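Long-range contact in extracellular PQQ-dependent sugar dehydrogenase (Coprinopsis cinerea, PDB 6JT6), which probably passes electrons, through the haem of its cytochrome b domain, from a PQQ-dependent domain that oxidises sugars: residues P41-A54 with G111-R125. Residues are numbered along the deposited sequence; the frame is centred on the assembly and turned at random.
Sequences PDEFIGLFQGPASA and GNIQRIVYRCQNCTR. With NAG (2-acetamido-2-deoxy-beta-D-glucopyranose), chain B.
Glu-43 to Pro-51 pairs with Ile-113 to Gln-121 as neighbouring antiparallel strands, their axes 4.6 Å apart at closest and their directions 167° apart. Phe-44, Gly-46, Phe-48 and Gly-50 form the hydrogen-bonded pairs with Cys-120, Tyr-118, Ile-116 and Gln-114. On their face, the Tyr-118 ring lies flat over Gly-46, whose CA is 3.6 Å from the ring centroid; a CB at Gly-46 would strike the ring, hence the glycine. Tyr-118 CG sits between backbone N and carbonyl carbon (chi1 62°), which swings the ring back across the partner strand. Its CE1 meets Phe-44 CE1 obliquely and its CE2 lies over the Phe-48 ring, while Cys-120, disulfide-bonded to Cys-123, sets its CB over one face of Phe-44. The long Gln-114 amide reaches the type I turn Pro-51 to Ala-54, NE2 donating to Pro-51 O at 3.1 Å and Ala-54 O at 2.8 Å.

On the other face, Arg-119 reaches out extended and grips Glu-43 side-on, NE to OE2 (2.8 Å, 173°) and NH2 to OE1. Glu-43 OE2 also hydrogen-bonds to Tyr-182 OH; a leucine in place of Arg-119 would probably leave the carboxylate without its countercharge. Arg-115 NH1 donates to Gln-49 OE1 (2.7 Å) while NH2 salt-bridges Asp-9, and apolar Leu-47 CD1 covers the guanidinium face. Beyond the strands, Asp-42 OD1 accepts from Thr-124 OG1 at 2.8 Å, beside glycosylated Asn-122.

Strands 26-33 and 100-109 flank the pair within one sheet of this cellobiose dehydrogenase-type cytochrome domain. The aromatic face packs on strand 70-76 of the second sheet, with the Phe-48 side chain about 7 Å from the haem, and helix 182-191 covers Ile-45 and Arg-119 on the reverse.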
loop_
_atom_site.group_PDB
_atom_site.type_symbol
_atom_site.label_atom_id
_atom_site.label_comp_id
_atom_site.label_asym_id
_atom_site.label_seq_id
_atom_site.Cartn_x
_atom_site.Cartn_y
_atom_site.Cartn_z
ATOM N N PRO A 41 9.872 -13.992 -5.495
ATOM C CA PRO A 41 8.833 -13.260 -4.836
ATOM C C PRO A 41 9.379 -12.011 -4.133
ATOM O O PRO A 41 9.121 -11.824 -2.945
ATOM C CB PRO A 41 8.322 -14.298 -3.818
ATOM C CG PRO A 41 9.537 -15.142 -3.493
ATOM C CD PRO A 41 10.611 -14.803 -4.507
ATOM N N ASP A 42 10.152 -11.187 -4.842
ATOM C CA ASP A 42 10.678 -9.954 -4.234
ATOM C C ASP A 42 9.811 -8.746 -4.591
ATOM O O ASP A 42 10.317 -7.658 -4.922
ATOM C CB ASP A 42 12.164 -9.734 -4.572
ATOM C CG ASP A 42 12.817 -8.642 -3.726
ATOM O OD1 ASP A 42 12.169 -8.086 -2.811
ATOM O OD2 ASP A 42 13.997 -8.326 -3.984
ATOM N N GLU A 43 8.496 -8.954 -4.524
ATOM C CA GLU A 43 7.529 -7.931 -4.904
ATOM C C GLU A 43 6.126 -8.261 -4.381
ATOM O O GLU A 43 5.858 -9.387 -3.945
ATOM C CB GLU A 43 7.519 -7.736 -6.423
ATOM C CG GLU A 43 6.857 -8.842 -7.238
ATOM C CD GLU A 43 6.688 -8.418 -8.677
ATOM O OE1 GLU A 43 7.591 -8.690 -9.491
ATOM O OE2 GLU A 43 5.690 -7.753 -8.998
ATOM N N PHE A 44 5.237 -7.264 -4.411
ATOM C CA PHE A 44 3.817 -7.492 -4.158
ATOM C C PHE A 44 3.043 -6.367 -4.815
ATOM O O PHE A 44 3.636 -5.403 -5.268
ATOM C CB PHE A 44 3.495 -7.586 -2.653
ATOM C CG PHE A 44 3.799 -6.321 -1.872
ATOM C CD1 PHE A 44 2.807 -5.361 -1.665
ATOM C CD2 PHE A 44 5.071 -6.128 -1.290
ATOM C CE1 PHE A 44 3.070 -4.185 -0.967
ATOM C CE2 PHE A 44 5.339 -4.963 -0.562
ATOM C CZ PHE A 44 4.336 -3.995 -0.401
ATOM N N ILE A 45 1.727 -6.532 -4.873
ATOM C CA ILE A 45 0.824 -5.491 -5.325
ATOM C C ILE A 45 0.114 -4.957 -4.093
ATOM O O ILE A 45 -0.347 -5.753 -3.244
ATOM C CB ILE A 45 -0.216 -6.061 -6.309
ATOM C CG1 ILE A 45 0.478 -6.525 -7.611
ATOM C CG2 ILE A 45 -1.324 -5.044 -6.603
ATOM C CD1 ILE A 45 -0.415 -7.453 -8.449
ATOM N N GLY A 46 0.031 -3.625 -3.987
ATOM C CA GLY A 46 -0.725 -3.009 -2.893
ATOM C C GLY A 46 -1.899 -2.163 -3.370
ATOM O O GLY A 46 -1.948 -1.728 -4.524
ATOM N N LEU A 47 -2.844 -1.925 -2.458
ATOM C CA LEU A 47 -3.954 -1.029 -2.703
ATOM C C LEU A 47 -4.156 -0.179 -1.467
ATOM O O LEU A 47 -4.245 -0.725 -0.356
ATOM C CB LEU A 47 -5.235 -1.824 -3.004
ATOM C CG LEU A 47 -6.574 -1.044 -2.878
ATOM C CD1 LEU A 47 -6.783 -0.016 -3.993
ATOM C CD2 LEU A 47 -7.759 -1.997 -2.851
ATOM N N PHE A 48 -4.206 1.140 -1.673
ATOM C CA PHE A 48 -4.656 2.085 -0.652
ATOM C C PHE A 48 -5.959 2.634 -1.193
ATOM O O PHE A 48 -5.992 3.157 -2.306
ATOM C CB PHE A 48 -3.689 3.262 -0.494
ATOM C CG PHE A 48 -2.315 2.889 0.025
ATOM C CD1 PHE A 48 -2.142 1.890 0.996
ATOM C CD2 PHE A 48 -1.182 3.590 -0.428
ATOM C CE1 PHE A 48 -0.861 1.603 1.482
ATOM C CE2 PHE A 48 0.092 3.290 0.057
ATOM C CZ PHE A 48 0.243 2.307 1.005
ATOM N N GLN A 49 -7.008 2.576 -0.382
ATOM C CA GLN A 49 -8.305 3.089 -0.800
ATOM C C GLN A 49 -8.915 3.828 0.372
ATOM O O GLN A 49 -8.868 3.352 1.501
ATOM C CB GLN A 49 -9.222 1.943 -1.241
ATOM C CG GLN A 49 -10.607 2.411 -1.697
ATOM C CD GLN A 49 -11.325 1.348 -2.516
ATOM O OE1 GLN A 49 -10.842 0.924 -3.551
ATOM N NE2 GLN A 49 -12.487 0.919 -2.041
ATOM N N GLY A 50 -9.509 4.977 0.115
ATOM C CA GLY A 50 -10.230 5.629 1.175
ATOM C C GLY A 50 -11.135 6.706 0.639
ATOM O O GLY A 50 -11.238 6.858 -0.584
ATOM N N PRO A 51 -11.793 7.447 1.552
ATOM C CA PRO A 51 -12.631 8.603 1.212
ATOM C C PRO A 51 -11.834 9.552 0.331
ATOM O O PRO A 51 -10.653 9.757 0.584
ATOM C CB PRO A 51 -12.907 9.257 2.591
ATOM C CG PRO A 51 -12.790 8.117 3.544
ATOM C CD PRO A 51 -11.601 7.340 3.015
ATOM N N ALA A 52 -12.466 10.127 -0.694
ATOM C CA ALA A 52 -11.769 11.040 -1.608
ATOM C C ALA A 52 -11.235 12.293 -0.912
ATOM O O ALA A 52 -10.336 12.962 -1.418
ATOM C CB ALA A 52 -12.690 11.440 -2.742
ATOM N N SER A 53 -11.804 12.625 0.232
ATOM C CA SER A 53 -11.381 13.809 0.953
ATOM C C SER A 53 -10.176 13.584 1.868
ATOM O O SER A 53 -9.660 14.557 2.438
ATOM C CB SER A 53 -12.562 14.367 1.748
ATOM O OG SER A 53 -13.013 13.430 2.747
ATOM N N ALA A 54 -9.758 12.321 2.036
ATOM C CA ALA A 54 -8.622 11.979 2.901
ATOM C C ALA A 54 -7.350 12.640 2.406
ATOM O O ALA A 54 -7.182 12.853 1.212
ATOM C CB ALA A 54 -8.421 10.456 2.980
ATOM N N GLY A 111 -14.238 11.090 -7.001
ATOM C CA GLY A 111 -14.913 12.090 -6.180
ATOM C C GLY A 111 -15.595 11.533 -4.940
ATOM O O GLY A 111 -15.999 12.300 -4.079
ATOM N N ASN A 112 -15.748 10.214 -4.862
ATOM C CA ASN A 112 -16.280 9.536 -3.687
ATOM C C ASN A 112 -15.138 8.822 -2.933
ATOM O O ASN A 112 -15.024 8.943 -1.721
ATOM C CB ASN A 112 -17.384 8.547 -4.083
ATOM C CG ASN A 112 -18.656 9.247 -4.597
ATOM O OD1 ASN A 112 -18.883 10.428 -4.327
ATOM N ND2 ASN A 112 -19.490 8.510 -5.341
ATOM N N ILE A 113 -14.313 8.074 -3.675
ATOM C CA ILE A 113 -13.137 7.417 -3.134
ATOM C C ILE A 113 -11.884 7.941 -3.804
ATOM O O ILE A 113 -11.947 8.502 -4.900
ATOM C CB ILE A 113 -13.211 5.859 -3.223
ATOM C CG1 ILE A 113 -13.386 5.346 -4.667
ATOM C CG2 ILE A 113 -14.331 5.355 -2.327
ATOM C CD1 ILE A 113 -12.939 3.910 -4.895
ATOM N N GLN A 114 -10.753 7.797 -3.118
ATOM C CA GLN A 114 -9.445 7.787 -3.791
ATOM C C GLN A 114 -8.820 6.371 -3.727
ATOM O O GLN A 114 -9.010 5.626 -2.747
ATOM C CB GLN A 114 -8.499 8.839 -3.231
ATOM C CG GLN A 114 -8.141 8.639 -1.766
ATOM C CD GLN A 114 -7.273 9.751 -1.255
ATOM O OE1 GLN A 114 -6.063 9.771 -1.512
ATOM N NE2 GLN A 114 -7.876 10.691 -0.503
ATOM N N ARG A 115 -8.073 6.017 -4.768
ATOM C CA ARG A 115 -7.390 4.728 -4.816
ATOM C C ARG A 115 -5.961 4.888 -5.277
ATOM O O ARG A 115 -5.686 5.647 -6.231
ATOM C CB ARG A 115 -8.094 3.813 -5.802
ATOM C CG ARG A 115 -9.125 2.924 -5.186
ATOM C CD ARG A 115 -9.882 2.269 -6.316
ATOM N NE ARG A 115 -9.221 1.162 -7.031
ATOM C CZ ARG A 115 -9.510 -0.132 -6.823
ATOM N NH1 ARG A 115 -10.356 -0.486 -5.846
ATOM N NH2 ARG A 115 -8.960 -1.064 -7.565
ATOM N N ILE A 116 -5.034 4.204 -4.599
ATOM C CA ILE A 116 -3.662 4.149 -5.145
ATOM C C ILE A 116 -3.285 2.680 -5.216
ATOM O O ILE A 116 -3.095 2.036 -4.173
ATOM C CB ILE A 116 -2.585 4.964 -4.340
ATOM C CG1 ILE A 116 -2.998 6.414 -4.126
ATOM C CG2 ILE A 116 -1.231 4.947 -5.073
ATOM C CD1 ILE A 116 -3.663 6.633 -2.800
ATOM N N VAL A 117 -3.175 2.164 -6.441
ATOM C CA VAL A 117 -2.876 0.762 -6.638
ATOM C C VAL A 117 -1.431 0.724 -7.125
ATOM O O VAL A 117 -1.048 1.472 -8.027
ATOM C CB VAL A 117 -3.798 0.131 -7.708
ATOM C CG1 VAL A 117 -3.560 -1.390 -7.806
ATOM C CG2 VAL A 117 -5.256 0.479 -7.434
ATOM N N TYR A 118 -0.610 -0.130 -6.525
ATOM C CA TYR A 118 0.808 -0.027 -6.811
ATOM C C TYR A 118 1.481 -1.394 -6.846
ATOM O O TYR A 118 1.014 -2.353 -6.213
ATOM C CB TYR A 118 1.500 0.933 -5.799
ATOM C CG TYR A 118 1.412 0.447 -4.368
ATOM C CD1 TYR A 118 2.389 -0.424 -3.832
ATOM C CD2 TYR A 118 0.341 0.843 -3.530
ATOM C CE1 TYR A 118 2.281 -0.886 -2.533
ATOM C CE2 TYR A 118 0.245 0.403 -2.217
ATOM C CZ TYR A 118 1.212 -0.476 -1.725
ATOM O OH TYR A 118 1.148 -0.934 -0.404
ATOM N N ARG A 119 2.549 -1.462 -7.636
ATOM C CA ARG A 119 3.493 -2.559 -7.578
ATOM C C ARG A 119 4.701 -2.124 -6.768
ATOM O O ARG A 119 5.223 -1.050 -6.959
ATOM C CB ARG A 119 3.906 -2.957 -8.998
ATOM C CG ARG A 119 4.703 -4.275 -9.094
ATOM C CD ARG A 119 5.442 -4.313 -10.446
ATOM N NE ARG A 119 5.999 -5.628 -10.721
ATOM C CZ ARG A 119 6.671 -5.915 -11.826
ATOM N NH1 ARG A 119 6.868 -4.962 -12.734
ATOM N NH2 ARG A 119 7.157 -7.139 -12.004
ATOM N N CYS A 120 5.169 -2.994 -5.878
ATOM C CA CYS A 120 6.307 -2.672 -5.022
ATOM C C CYS A 120 7.339 -3.748 -5.216
ATOM O O CYS A 120 7.178 -4.873 -4.715
ATOM C CB CYS A 120 5.894 -2.657 -3.547
ATOM S SG CYS A 120 6.980 -1.694 -2.450
ATOM N N GLN A 121 8.413 -3.410 -5.905
ATOM C CA GLN A 121 9.469 -4.387 -6.125
ATOM C C GLN A 121 10.649 -4.045 -5.274
ATOM O O GLN A 121 10.915 -2.856 -5.031
ATOM C CB GLN A 121 9.916 -4.365 -7.577
ATOM C CG GLN A 121 8.914 -4.959 -8.519
ATOM C CD GLN A 121 9.318 -4.677 -9.942
ATOM O OE1 GLN A 121 9.050 -3.586 -10.465
ATOM N NE2 GLN A 121 9.983 -5.641 -10.569
ATOM N N ASN A 122 11.379 -5.079 -4.861
ATOM C CA ASN A 122 12.463 -4.922 -3.891
ATOM C C ASN A 122 11.905 -4.340 -2.575
ATOM O O ASN A 122 12.405 -3.342 -2.029
ATOM C CB ASN A 122 13.583 -4.038 -4.472
ATOM C CG ASN A 122 14.839 -4.059 -3.623
ATOM O OD1 ASN A 122 15.079 -5.019 -2.856
ATOM N ND2 ASN A 122 15.652 -2.999 -3.744
ATOM N N CYS A 123 10.825 -4.951 -2.098
ATOM C CA CYS A 123 10.099 -4.467 -0.946
ATOM C C CYS A 123 9.892 -5.553 0.090
ATOM O O CYS A 123 9.066 -5.381 0.970
ATOM C CB CYS A 123 8.715 -3.958 -1.384
ATOM S SG CYS A 123 8.780 -2.581 -2.532
ATOM N N THR A 124 10.576 -6.694 -0.036
ATOM C CA THR A 124 10.303 -7.795 0.893
ATOM C C THR A 124 11.511 -8.119 1.790
ATOM O O THR A 124 11.393 -8.942 2.674
ATOM C CB THR A 124 9.859 -9.059 0.151
ATOM O OG1 THR A 124 10.957 -9.491 -0.655
ATOM C CG2 THR A 124 8.647 -8.785 -0.759
ATOM N N ARG A 125 12.659 -7.485 1.528
ATOM C CA ARG A 125 13.855 -7.599 2.389
ATOM C C ARG A 125 14.413 -6.225 2.699
ATOM O O ARG A 125 14.468 -5.361 1.814
ATOM C CB ARG A 125 14.932 -8.460 1.729
ATOM C CG ARG A 125 14.520 -9.913 1.539
ATOM C CD ARG A 125 14.648 -10.732 2.818
ATOM N NE ARG A 125 14.169 -12.105 2.616
ATOM C CZ ARG A 125 13.013 -12.587 3.073
ATOM N NH1 ARG A 125 12.687 -13.851 2.813
ATOM N NH2 ARG A 125 12.181 -11.822 3.784
HETATM C C1 NAG B . 16.893 -2.901 -3.006
HETATM C C2 NAG B . 18.008 -2.207 -3.783
HETATM C C3 NAG B . 19.285 -2.111 -2.937
HETATM C C4 NAG B . 19.036 -1.558 -1.526
HETATM C C5 NAG B . 17.898 -2.313 -0.818
HETATM C C6 NAG B . 17.465 -1.545 0.426
HETATM C C7 NAG B . 17.926 -2.744 -6.201
HETATM C C8 NAG B . 18.328 -3.830 -7.166
HETATM N N2 NAG B . 18.266 -3.021 -4.944
HETATM O O3 NAG B . 20.198 -1.252 -3.613
HETATM O O4 NAG B . 20.262 -1.631 -0.761
HETATM O O5 NAG B . 16.737 -2.453 -1.657
HETATM O O6 NAG B . 16.588 -2.310 1.274
HETATM O O7 NAG B . 17.354 -1.715 -6.551
HETATM O O HOH W 1 13.664 -6.523 -1.091
HETATM O O HOH W 2 10.299 -8.605 -9.228
HETATM O O HOH W 3 -1.507 -1.373 0.439
#